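PDB 1BDG: hexokinase from Schistosoma mansoni, which catalyses the ATP-dependent phosphorylation of glucose and other hexoses to hexose 6-phosphates, the first step of glycolysis. Local coordinates for residues Pro146-Gly151 / Thr156-Thr161; Asn173-Leu178 / Val192-Asp197. One frame throughout, in Å; residues are numbered along the deposited sequence.

Interaction 1 (Pro146-Gly151 / Thr156-Thr161); sequences PCVQKG and TLVRWT. With GLC (alpha-D-glucopyranose), chain B.
P146 and V158 meet where a short beta hairpin, strands 147-150 and 154-157, runs out toward the glucose, and the pair illustrates how a hairpin can carry a sugar-binding residue on the chain that leaves it. The backbone sets the frame. V158 N donates to P146 O over 2.9 Å in a nearly straight bond (163°), while C147 and L157 form an antiparallel non-hydrogen-bonded pair and V148 and T156 the hydrogen-bonded pair next to it, in which T156 N reaches V148 O.

V148 and T156 share one face of the ribbon, C147 and L157 the other; V158, just past the strand, turns toward the strand of V148. With CG2 of V148 and CG2 of V158 each anti to its own carbonyl carbon, the two methyls meet at 3.7 Å, the side chains crossing at about a right angle. On the face shared by C147 and L157, SG of C147 rests 4.0 Å from L157 CA. CD2 of L157 lies over the centre of the W160 ring, 3.8 Å above its plane.

Beyond the paired strands the proline ring takes over. P146 CG lies 3.4 Å from R159 O and also meets R159 CG, the arginine chain passing across the ring before its guanidinium salt-bridges E255. T161, a substrate-binding residue, touches CD of the same proline with CG2. Its hydroxyl sits between backbone N and carbonyl carbon (chi1 63°), an orientation from which OG1 donates to glucose O2 over 2.7 Å.

The hairpin belongs to the small subdomain, but F54 of strand 54-55, an outer strand of the other, six-stranded sheet, touches P146, V148 and V158. A155 of the partner strand touches C147, and the backbone of L157 is hydrogen-bonded to G171 and H172, which lead into helix 174-183.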
ATOM      1  N   PRO A 146       8.773  -6.198   0.293  1.00 17.48           N
ATOM      2  CA  PRO A 146      10.106  -5.855  -0.205  1.00 18.95           C
ATOM      3  C   PRO A 146      10.898  -7.124  -0.402  1.00 18.38           C
ATOM      4  O   PRO A 146      11.025  -7.928   0.519  1.00 17.04           O
ATOM      5  CB  PRO A 146      10.689  -5.027   0.933  1.00 18.55           C
ATOM      6  CG  PRO A 146      10.075  -5.643   2.132  1.00 18.97           C
ATOM      7  CD  PRO A 146       8.638  -5.808   1.708  1.00 18.24           C
ATOM      8  N   CYS A 147      11.385  -7.316  -1.620  1.00 18.59           N
ATOM      9  CA  CYS A 147      12.190  -8.483  -1.987  1.00 17.32           C
ATOM     10  C   CYS A 147      13.358  -8.009  -2.839  1.00 16.68           C
ATOM     11  O   CYS A 147      13.248  -7.021  -3.560  1.00 16.72           O
ATOM     12  CB  CYS A 147      11.375  -9.480  -2.831  1.00 17.77           C
ATOM     13  SG  CYS A 147       9.950 -10.254  -2.057  1.00 17.32           S
ATOM     14  N   VAL A 148      14.478  -8.703  -2.734  1.00 17.06           N
ATOM     15  CA  VAL A 148      15.666  -8.407  -3.535  1.00 16.13           C
ATOM     16  C   VAL A 148      15.509  -9.298  -4.766  1.00 16.78           C
ATOM     17  O   VAL A 148      15.663 -10.519  -4.680  1.00 18.98           O
ATOM     18  CB  VAL A 148      16.941  -8.830  -2.797  1.00 14.14           C
ATOM     19  CG1 VAL A 148      18.131  -8.700  -3.695  1.00 12.32           C
ATOM     20  CG2 VAL A 148      17.108  -8.037  -1.537  1.00 10.40           C
ATOM     21  N   GLN A 149      15.143  -8.703  -5.891  1.00 19.08           N
ATOM     22  CA  GLN A 149      14.943  -9.459  -7.120  1.00 18.55           C
ATOM     23  C   GLN A 149      16.257  -9.835  -7.762  1.00 20.68           C
ATOM     24  O   GLN A 149      17.114  -8.969  -7.968  1.00 21.25           O
ATOM     25  CB  GLN A 149      14.142  -8.636  -8.135  1.00 18.20           C
ATOM     26  CG  GLN A 149      12.693  -8.357  -7.753  1.00 18.07           C
ATOM     27  CD  GLN A 149      11.826  -9.606  -7.744  1.00 16.29           C
ATOM     28  OE1 GLN A 149      11.034  -9.808  -6.833  1.00 15.28           O
ATOM     29  NE2 GLN A 149      11.984 -10.453  -8.752  1.00 16.39           N
ATOM     30  N   LYS A 150      16.428 -11.124  -8.040  1.00 20.22           N
ATOM     31  CA  LYS A 150      17.611 -11.621  -8.739  1.00 19.19           C
ATOM     32  C   LYS A 150      16.916 -12.169  -9.973  1.00 19.67           C
ATOM     33  O   LYS A 150      16.684 -13.374 -10.091  1.00 22.60           O
ATOM     34  CB  LYS A 150      18.280 -12.763  -7.971  1.00 20.75           C
ATOM     35  CG  LYS A 150      19.777 -12.563  -7.718  1.00 22.70           C
ATOM     36  CD  LYS A 150      20.595 -13.786  -8.116  1.00 24.30           C
ATOM     37  CE  LYS A 150      20.292 -15.014  -7.251  1.00 25.58           C
ATOM     38  NZ  LYS A 150      21.151 -16.181  -7.615  1.00 23.10           N
ATOM     39  N   GLY A 151      16.527 -11.279 -10.873  1.00 17.59           N
ATOM     40  CA  GLY A 151      15.792 -11.706 -12.040  1.00 14.54           C
ATOM     41  C   GLY A 151      14.367 -11.825 -11.541  1.00 16.59           C
ATOM     42  O   GLY A 151      14.135 -11.739 -10.327  1.00 16.06           O
ATOM     43  N   THR A 156      13.794 -12.643  -3.036  1.00 17.02           N
ATOM     44  CA  THR A 156      14.088 -12.897  -1.630  1.00 17.46           C
ATOM     45  C   THR A 156      13.397 -11.873  -0.713  1.00 19.15           C
ATOM     46  O   THR A 156      13.495 -10.670  -0.931  1.00 19.64           O
ATOM     47  CB  THR A 156      15.634 -12.930  -1.378  1.00 15.72           C
ATOM     48  OG1 THR A 156      16.232 -13.974  -2.170  1.00 17.01           O
ATOM     49  CG2 THR A 156      15.948 -13.217   0.084  1.00 12.96           C
ATOM     50  N   LEU A 157      12.649 -12.356   0.273  1.00 19.43           N
ATOM     51  CA  LEU A 157      11.965 -11.477   1.206  1.00 18.41           C
ATOM     52  C   LEU A 157      13.038 -10.750   2.001  1.00 19.15           C
ATOM     53  O   LEU A 157      14.031 -11.361   2.403  1.00 20.43           O
ATOM     54  CB  LEU A 157      11.067 -12.280   2.165  1.00 16.60           C
ATOM     55  CG  LEU A 157      10.234 -11.456   3.172  1.00 19.73           C
ATOM     56  CD1 LEU A 157       9.193 -10.589   2.450  1.00 17.98           C
ATOM     57  CD2 LEU A 157       9.528 -12.353   4.166  1.00 15.67           C
ATOM     58  N   VAL A 158      12.888  -9.437   2.143  1.00 19.68           N
ATOM     59  CA  VAL A 158      13.820  -8.642   2.925  1.00 17.90           C
ATOM     60  C   VAL A 158      13.218  -8.567   4.326  1.00 20.28           C
ATOM     61  O   VAL A 158      13.908  -8.777   5.328  1.00 22.18           O
ATOM     62  CB  VAL A 158      13.984  -7.235   2.362  1.00 17.55           C
ATOM     63  CG1 VAL A 158      14.935  -6.438   3.227  1.00 18.10           C
ATOM     64  CG2 VAL A 158      14.508  -7.303   0.954  1.00 19.57           C
ATOM     65  N   ARG A 159      11.921  -8.294   4.398  1.00 20.56           N
ATOM     66  CA  ARG A 159      11.248  -8.230   5.681  1.00 21.92           C
ATOM     67  C   ARG A 159       9.734  -8.217   5.513  1.00 22.19           C
ATOM     68  O   ARG A 159       9.228  -7.922   4.437  1.00 21.37           O
ATOM     69  CB  ARG A 159      11.718  -7.008   6.476  1.00 22.99           C
ATOM     70  CG  ARG A 159      11.366  -5.677   5.842  1.00 23.52           C
ATOM     71  CD  ARG A 159      12.037  -4.535   6.584  1.00 23.15           C
ATOM     72  NE  ARG A 159      11.441  -3.263   6.228  1.00 22.22           N
ATOM     73  CZ  ARG A 159      11.862  -2.086   6.668  1.00 23.69           C
ATOM     74  NH1 ARG A 159      12.890  -1.986   7.494  1.00 23.88           N
ATOM     75  NH2 ARG A 159      11.242  -0.994   6.268  1.00 24.42           N
ATOM     76  N   TRP A 160       9.022  -8.628   6.559  1.00 21.40           N
ATOM     77  CA  TRP A 160       7.573  -8.657   6.523  1.00 21.05           C
ATOM     78  C   TRP A 160       7.103  -7.288   6.957  1.00 21.96           C
ATOM     79  O   TRP A 160       7.603  -6.744   7.959  1.00 23.03           O
ATOM     80  CB  TRP A 160       6.995  -9.674   7.520  1.00 20.11           C
ATOM     81  CG  TRP A 160       6.908 -11.129   7.095  1.00 19.40           C
ATOM     82  CD1 TRP A 160       7.462 -12.178   7.744  1.00 19.25           C
ATOM     83  CD2 TRP A 160       6.145 -11.691   6.011  1.00 17.91           C
ATOM     84  NE1 TRP A 160       7.092 -13.354   7.150  1.00 19.35           N
ATOM     85  CE2 TRP A 160       6.281 -13.086   6.084  1.00 17.54           C
ATOM     86  CE3 TRP A 160       5.356 -11.146   4.990  1.00 19.20           C
ATOM     87  CZ2 TRP A 160       5.657 -13.958   5.177  1.00 18.04           C
ATOM     88  CZ3 TRP A 160       4.731 -12.018   4.083  1.00 19.45           C
ATOM     89  CH2 TRP A 160       4.887 -13.402   4.186  1.00 17.38           C
ATOM     90  N   THR A 161       6.167  -6.721   6.202  1.00 20.39           N
ATOM     91  CA  THR A 161       5.595  -5.438   6.556  1.00 18.60           C
ATOM     92  C   THR A 161       4.128  -5.755   6.787  1.00 18.18           C
ATOM     93  O   THR A 161       3.714  -6.909   6.633  1.00 18.70           O
ATOM     94  CB  THR A 161       5.744  -4.418   5.419  1.00 19.11           C
ATOM     95  OG1 THR A 161       5.024  -4.868   4.266  1.00 18.20           O
ATOM     96  CG2 THR A 161       7.205  -4.232   5.061  1.00 19.09           C
TER
HETATM   97  C1  GLC B 501       3.601  -2.505   2.049  1.00 16.07           C
HETATM   98  C2  GLC B 501       4.619  -3.464   1.431  1.00 14.99           C
HETATM   99  C3  GLC B 501       4.906  -3.056   0.005  1.00 14.22           C
HETATM  100  C4  GLC B 501       3.606  -2.992  -0.779  1.00 13.69           C
HETATM  101  C5  GLC B 501       2.658  -2.030  -0.098  1.00 10.91           C
HETATM  102  C6  GLC B 501       1.310  -1.965  -0.792  1.00 12.85           C
HETATM  103  O1  GLC B 501       4.125  -1.221   1.987  1.00 18.87           O
HETATM  104  O2  GLC B 501       5.838  -3.445   2.172  1.00 13.02           O
HETATM  105  O3  GLC B 501       5.782  -3.990  -0.608  1.00 14.67           O
HETATM  106  O4  GLC B 501       3.862  -2.574  -2.098  1.00 13.59           O
HETATM  107  O5  GLC B 501       2.419  -2.473   1.239  1.00 12.68           O
HETATM  108  O6  GLC B 501       0.449  -2.990  -0.344  1.00 11.31           O

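Interaction 2 (Asn173-Leu178 / Val192-Asp197). With GLC (alpha-D-glucopyranose), chain B.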
ATOM      1  N   ASN A 173      13.995 -17.509  -0.374  1.00 20.73           N
ATOM      2  CA  ASN A 173      13.500 -17.211  -1.710  1.00 20.13           C
ATOM      3  C   ASN A 173      12.035 -17.636  -1.731  1.00 21.61           C
ATOM      4  O   ASN A 173      11.719 -18.829  -1.751  1.00 23.52           O
ATOM      5  CB  ASN A 173      14.291 -17.955  -2.778  1.00 17.51           C
ATOM      6  CG  ASN A 173      13.721 -17.757  -4.185  1.00 19.81           C
ATOM      7  OD1 ASN A 173      12.734 -17.046  -4.390  1.00 20.12           O
ATOM      8  ND2 ASN A 173      14.353 -18.391  -5.170  1.00 19.52           N
ATOM      9  N   VAL A 174      11.146 -16.656  -1.676  1.00 21.40           N
ATOM     10  CA  VAL A 174       9.712 -16.911  -1.706  1.00 21.41           C
ATOM     11  C   VAL A 174       9.218 -17.746  -2.905  1.00 21.58           C
ATOM     12  O   VAL A 174       8.335 -18.592  -2.747  1.00 22.60           O
ATOM     13  CB  VAL A 174       8.945 -15.579  -1.665  1.00 21.95           C
ATOM     14  CG1 VAL A 174       7.483 -15.794  -2.020  1.00 22.65           C
ATOM     15  CG2 VAL A 174       9.089 -14.945  -0.295  1.00 21.54           C
ATOM     16  N   ALA A 175       9.771 -17.513  -4.096  1.00 19.72           N
ATOM     17  CA  ALA A 175       9.348 -18.255  -5.287  1.00 18.86           C
ATOM     18  C   ALA A 175       9.560 -19.748  -5.106  1.00 20.83           C
ATOM     19  O   ALA A 175       8.770 -20.571  -5.575  1.00 19.97           O
ATOM     20  CB  ALA A 175      10.098 -17.778  -6.493  1.00 11.98           C
ATOM     21  N   GLU A 176      10.630 -20.104  -4.410  1.00 23.49           N
ATOM     22  CA  GLU A 176      10.927 -21.510  -4.202  1.00 24.90           C
ATOM     23  C   GLU A 176      10.011 -22.059  -3.126  1.00 24.43           C
ATOM     24  O   GLU A 176       9.545 -23.195  -3.214  1.00 24.60           O
ATOM     25  CB  GLU A 176      12.401 -21.722  -3.846  1.00 27.21           C
ATOM     26  CG  GLU A 176      12.819 -23.186  -3.877  1.00 33.27           C
ATOM     27  CD  GLU A 176      14.339 -23.377  -3.834  1.00 38.20           C
ATOM     28  OE1 GLU A 176      15.050 -22.453  -3.337  1.00 38.98           O
ATOM     29  OE2 GLU A 176      14.813 -24.457  -4.309  1.00 38.77           O
ATOM     30  N   LEU A 177       9.711 -21.237  -2.131  1.00 24.11           N
ATOM     31  CA  LEU A 177       8.811 -21.676  -1.076  1.00 23.43           C
ATOM     32  C   LEU A 177       7.501 -22.092  -1.750  1.00 22.95           C
ATOM     33  O   LEU A 177       7.111 -23.254  -1.668  1.00 21.50           O
ATOM     34  CB  LEU A 177       8.583 -20.565  -0.040  1.00 22.31           C
ATOM     35  CG  LEU A 177       9.680 -20.350   1.007  1.00 21.14           C
ATOM     36  CD1 LEU A 177       9.284 -19.265   1.986  1.00 20.06           C
ATOM     37  CD2 LEU A 177       9.911 -21.636   1.760  1.00 20.54           C
ATOM     38  N   LEU A 178       6.891 -21.187  -2.511  1.00 22.46           N
ATOM     39  CA  LEU A 178       5.637 -21.504  -3.183  1.00 20.99           C
ATOM     40  C   LEU A 178       5.794 -22.703  -4.099  1.00 20.70           C
ATOM     41  O   LEU A 178       5.003 -23.642  -4.045  1.00 21.04           O
ATOM     42  CB  LEU A 178       5.121 -20.313  -3.993  1.00 20.06           C
ATOM     43  CG  LEU A 178       3.712 -20.566  -4.548  1.00 19.70           C
ATOM     44  CD1 LEU A 178       2.703 -20.630  -3.403  1.00 16.21           C
ATOM     45  CD2 LEU A 178       3.342 -19.488  -5.528  1.00 20.02           C
ATOM     46  N   VAL A 192       7.221 -19.175 -12.039  1.00 22.80           N
ATOM     47  CA  VAL A 192       6.679 -18.282 -11.037  1.00 19.65           C
ATOM     48  C   VAL A 192       7.523 -17.034 -11.177  1.00 20.57           C
ATOM     49  O   VAL A 192       8.758 -17.099 -11.161  1.00 22.16           O
ATOM     50  CB  VAL A 192       6.817 -18.842  -9.603  1.00 17.24           C
ATOM     51  CG1 VAL A 192       6.473 -17.779  -8.588  1.00 15.16           C
ATOM     52  CG2 VAL A 192       5.884 -20.022  -9.410  1.00 17.33           C
ATOM     53  N   ALA A 193       6.859 -15.935 -11.495  1.00 18.81           N
ATOM     54  CA  ALA A 193       7.514 -14.661 -11.642  1.00 17.30           C
ATOM     55  C   ALA A 193       7.056 -13.953 -10.385  1.00 17.55           C
ATOM     56  O   ALA A 193       5.878 -14.012 -10.034  1.00 15.53           O
ATOM     57  CB  ALA A 193       6.986 -13.943 -12.874  1.00 14.16           C
ATOM     58  N   VAL A 194       7.997 -13.386  -9.646  1.00 16.53           N
ATOM     59  CA  VAL A 194       7.638 -12.679  -8.442  1.00 15.54           C
ATOM     60  C   VAL A 194       7.623 -11.224  -8.818  1.00 15.15           C
ATOM     61  O   VAL A 194       8.622 -10.669  -9.268  1.00 15.81           O
ATOM     62  CB  VAL A 194       8.626 -12.906  -7.295  1.00 14.13           C
ATOM     63  CG1 VAL A 194       8.072 -12.291  -6.022  1.00 11.82           C
ATOM     64  CG2 VAL A 194       8.848 -14.385  -7.110  1.00 12.95           C
ATOM     65  N   VAL A 195       6.464 -10.620  -8.634  1.00 15.45           N
ATOM     66  CA  VAL A 195       6.247  -9.229  -8.943  1.00 15.04           C
ATOM     67  C   VAL A 195       5.610  -8.597  -7.710  1.00 15.54           C
ATOM     68  O   VAL A 195       4.863  -9.247  -6.968  1.00 16.86           O
ATOM     69  CB  VAL A 195       5.298  -9.119 -10.158  1.00 15.27           C
ATOM     70  CG1 VAL A 195       4.711  -7.726 -10.268  1.00 15.84           C
ATOM     71  CG2 VAL A 195       6.040  -9.487 -11.425  1.00 14.73           C
ATOM     72  N   ASN A 196       5.988  -7.361  -7.436  1.00 15.25           N
ATOM     73  CA  ASN A 196       5.423  -6.606  -6.321  1.00 15.99           C
ATOM     74  C   ASN A 196       4.057  -6.028  -6.799  1.00 15.24           C
ATOM     75  O   ASN A 196       3.813  -5.896  -8.004  1.00 16.05           O
ATOM     76  CB  ASN A 196       6.408  -5.498  -5.947  1.00 14.68           C
ATOM     77  CG  ASN A 196       5.993  -4.733  -4.726  1.00 15.80           C
ATOM     78  OD1 ASN A 196       5.439  -3.633  -4.822  1.00 16.55           O
ATOM     79  ND2 ASN A 196       6.255  -5.301  -3.567  1.00 15.06           N
ATOM     80  N   ASP A 197       3.158  -5.690  -5.890  1.00 14.28           N
ATOM     81  CA  ASP A 197       1.881  -5.154  -6.341  1.00 15.52           C
ATOM     82  C   ASP A 197       2.012  -3.864  -7.143  1.00 17.43           C
ATOM     83  O   ASP A 197       1.368  -3.728  -8.170  1.00 20.84           O
ATOM     84  CB  ASP A 197       0.853  -5.015  -5.205  1.00 15.31           C
ATOM     85  CG  ASP A 197       1.366  -4.219  -4.013  1.00 19.09           C
ATOM     86  OD1 ASP A 197       2.318  -3.430  -4.139  1.00 24.05           O
ATOM     87  OD2 ASP A 197       0.797  -4.365  -2.924  1.00 19.96           O
TER
HETATM   88  C1  GLC B 501       3.601  -2.505   2.049  1.00 16.07           C
HETATM   89  C2  GLC B 501       4.619  -3.464   1.431  1.00 14.99           C
HETATM   90  C3  GLC B 501       4.906  -3.056   0.005  1.00 14.22           C
HETATM   91  C4  GLC B 501       3.606  -2.992  -0.779  1.00 13.69           C
HETATM   92  C5  GLC B 501       2.658  -2.030  -0.098  1.00 10.91           C
HETATM   93  C6  GLC B 501       1.310  -1.965  -0.792  1.00 12.85           C
HETATM   94  O1  GLC B 501       4.125  -1.221   1.987  1.00 18.87           O
HETATM   95  O2  GLC B 501       5.838  -3.445   2.172  1.00 13.02           O
HETATM   96  O3  GLC B 501       5.782  -3.990  -0.608  1.00 14.67           O
HETATM   97  O4  GLC B 501       3.862  -2.574  -2.098  1.00 13.59           O
HETATM   98  O5  GLC B 501       2.419  -2.473   1.239  1.00 12.68           O
HETATM   99  O6  GLC B 501       0.449  -2.990  -0.344  1.00 11.31           O
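A175 presses its methyl group between V192 and V194, a small instance of helix-on-sheet packing in the alpha/beta small subdomain of a hexokinase, a member of the actin-like ATPase clan. CB of A175 lies 3.7 Å from CG2 of V194 and 4.2 Å from CG1 of V192. The alternation of the strand brings both valines to the helix side, while A193 between them points away. The valines use different branches: CG1 of V192 is anti to the backbone N (chi1 170°), whereas CG2 of V194 is anti to the carbonyl carbon.

Around this apolar first shell, V174 and L178 continue the helix face onto strand 137-143 and onto F116 of helix 112-129. The first turn is fixed by N173 at the N-cap, whose OD1 accepts a weak bond from A175 N and another hydrogen bond from A155 N of the hairpin. Strand 189-195 is held at the sheet edge by backbone bonds to F141 and F143.

Past its end the chain enters the sugar site. N196 ND2 donates to glucose O3 at 3.3 Å, and the carboxylate of D197 divides its oxygens, OD2 accepting from glucose O6 at 2.9 Å and OD1 from glucose O4 at 2.7 Å.

Overall arrangement
Two neighbouring contacts lead to one glucose, interaction 1 from within the small subdomain and interaction 2 through N196 and D197, where the large subdomain is predicted to begin. Their centres lie 9 Å apart, and they follow one another in the chain, the hairpin closing before helix 174-183 begins. They also touch: L157 CB packs 4.1 Å from V174 CG2, and Q149 NE2 lies 3.4 Å from V194 O. At the glucose the roles separate, with 156-161 supplying T161 to O2 and 192-197 supplying N196 and D197 to O3, O4 and O6. K162, N223, E249 and E283 add further hydrogen bonds. S144, another substrate-binding residue, is hydrogen-bonded to D197 OD2 and lies shortly before the hairpin.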